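Local coordinates for putative cytoplasmic protein (Salmonella typhimurium LT2, PDB 2Q02), which is of unknown function but binds zinc in a xylose isomerase-like TIM barrel and may, by family resemblance, act as an isomerase, at residues R232-N235 and I241-F244. Sequence-based numbering, arbitrary orientation.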
loop_
_atom_site.group_PDB
_atom_site.type_symbol
_atom_site.label_atom_id
_atom_site.label_comp_id
_atom_site.label_asym_id
_atom_site.label_seq_id
_atom_site.Cartn_x
_atom_site.Cartn_y
_atom_site.Cartn_z
ATOM N N ARG A 232 4.095 -16.386 -7.301
ATOM C CA ARG A 232 3.459 -17.248 -6.331
ATOM C C ARG A 232 1.991 -16.861 -6.117
ATOM O O ARG A 232 1.100 -17.734 -6.114
ATOM C CB ARG A 232 4.213 -17.191 -5.014
ATOM C CG ARG A 232 3.573 -18.046 -3.947
ATOM C CD ARG A 232 4.494 -18.229 -2.768
ATOM N NE ARG A 232 4.910 -16.961 -2.134
ATOM C CZ ARG A 232 5.873 -16.894 -1.215
ATOM N NH1 ARG A 232 6.499 -18.017 -0.838
ATOM N NH2 ARG A 232 6.220 -15.726 -0.675
ATOM N N LEU A 233 1.755 -15.561 -5.930
ATOM C CA LEU A 233 0.408 -15.030 -5.747
ATOM C C LEU A 233 -0.472 -15.415 -6.918
ATOM O O LEU A 233 -1.614 -15.864 -6.731
ATOM C CB LEU A 233 0.434 -13.507 -5.570
ATOM C CG LEU A 233 0.982 -13.015 -4.217
ATOM C CD1 LEU A 233 1.199 -11.502 -4.172
ATOM C CD2 LEU A 233 0.065 -13.434 -3.101
ATOM N N GLU A 234 0.074 -15.263 -8.124
ATOM C CA GLU A 234 -0.637 -15.665 -9.334
ATOM C C GLU A 234 -0.960 -17.160 -9.354
ATOM O O GLU A 234 -2.070 -17.560 -9.738
ATOM C CB GLU A 234 0.156 -15.297 -10.593
ATOM C CG GLU A 234 0.164 -13.811 -10.937
ATOM C CD GLU A 234 -1.216 -13.176 -10.884
ATOM O OE1 GLU A 234 -2.034 -13.405 -11.809
ATOM O OE2 GLU A 234 -1.462 -12.434 -9.910
ATOM N N ASN A 235 0.010 -17.974 -8.944
ATOM C CA ASN A 235 -0.167 -19.419 -8.928
ATOM C C ASN A 235 -1.158 -19.856 -7.850
ATOM O O ASN A 235 -1.918 -20.809 -8.063
ATOM C CB ASN A 235 1.179 -20.125 -8.783
ATOM C CG ASN A 235 2.023 -20.020 -10.051
ATOM O OD1 ASN A 235 1.529 -20.212 -11.163
ATOM N ND2 ASN A 235 3.293 -19.706 -9.887
ATOM N N ILE A 241 -5.200 -6.315 -7.063
ATOM C CA ILE A 241 -4.443 -5.206 -7.631
ATOM C C ILE A 241 -2.968 -5.230 -7.179
ATOM O O ILE A 241 -2.646 -5.515 -6.007
ATOM C CB ILE A 241 -5.098 -3.848 -7.242
ATOM C CG1 ILE A 241 -6.519 -3.760 -7.840
ATOM C CG2 ILE A 241 -4.239 -2.674 -7.695
ATOM C CD1 ILE A 241 -7.371 -2.609 -7.316
ATOM N N TYR A 242 -2.081 -4.950 -8.130
ATOM C CA TYR A 242 -0.688 -4.694 -7.853
ATOM C C TYR A 242 -0.466 -3.191 -8.014
ATOM O O TYR A 242 -0.729 -2.611 -9.076
ATOM C CB TYR A 242 0.194 -5.470 -8.834
ATOM C CG TYR A 242 0.151 -6.982 -8.667
ATOM C CD1 TYR A 242 0.800 -7.597 -7.595
ATOM C CD2 TYR A 242 -0.519 -7.801 -9.597
ATOM C CE1 TYR A 242 0.777 -8.960 -7.431
ATOM C CE2 TYR A 242 -0.543 -9.193 -9.445
ATOM C CZ TYR A 242 0.107 -9.754 -8.347
ATOM O OH TYR A 242 0.118 -11.109 -8.154
ATOM N N ALA A 243 0.024 -2.575 -6.944
ATOM C CA ALA A 243 0.278 -1.136 -6.877
ATOM C C ALA A 243 1.742 -0.933 -6.622
ATOM O O ALA A 243 2.285 -1.553 -5.720
ATOM C CB ALA A 243 -0.526 -0.494 -5.744
ATOM N N PHE A 244 2.360 -0.049 -7.407
ATOM C CA PHE A 244 3.776 0.266 -7.300
ATOM C C PHE A 244 3.967 1.376 -6.266
ATOM O O PHE A 244 3.350 2.437 -6.386
ATOM C CB PHE A 244 4.342 0.676 -8.672
ATOM C CG PHE A 244 4.463 -0.476 -9.637
ATOM C CD1 PHE A 244 5.453 -1.436 -9.470
ATOM C CD2 PHE A 244 3.575 -0.615 -10.702
ATOM C CE1 PHE A 244 5.560 -2.517 -10.350
ATOM C CE2 PHE A 244 3.690 -1.686 -11.611
ATOM C CZ PHE A 244 4.676 -2.640 -11.427
#
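E234 and L233 meet opposite edges of the Y242 ring at its hydroxyl end: OE2 of E234 lies in the ring plane on the CE2 side, and CD1 of L233 sits near that plane by CE1, 4.2 Å away. Neither residue lies over a ring face; Y238, from the intervening loop, packs against the ring edge-to-face. The phenol OH of Y242 donates a hydrogen bond of 2.7 Å to OE2 of E234, reaching that oxygen on its anti side. The carboxylate is turned 60° from the ring. Glutamate suits this partly exposed helix position because its long, flexible chain, bent at chi2 (-47°), folds the acceptor back to the phenol although CB does not point that way. Its charge is shared further: OE2 also pairs with R8 and OE1 with R239, so two arginines and the phenol fix the rotation of the carboxylate and would probably keep it ionised. L233, branched and apolar, packs in the buried layer beside V196 and the ring edge; its CB lies 3.5 Å from the Y242 OH, while CD1 reaches past the hydroxyl as far as the CE1 corner, the two side chains passing in opposite directions. Tyrosine suits its place because a long flat ring spans the gap between strand and helix, whose nearest CA atoms, in L233 and Y242, are 10.6 Å apart, and brings its hydroxyl to E234. The contact joins helix 226-235 to strand 242-244, the last helix-to-strand step of the parallel eight-stranded barrel. Y242 points outward between barrel and helices, touching V196 and L198 of neighbouring strand 193-198 and F9 of strand 9-12, which closes the barrel on the other flank.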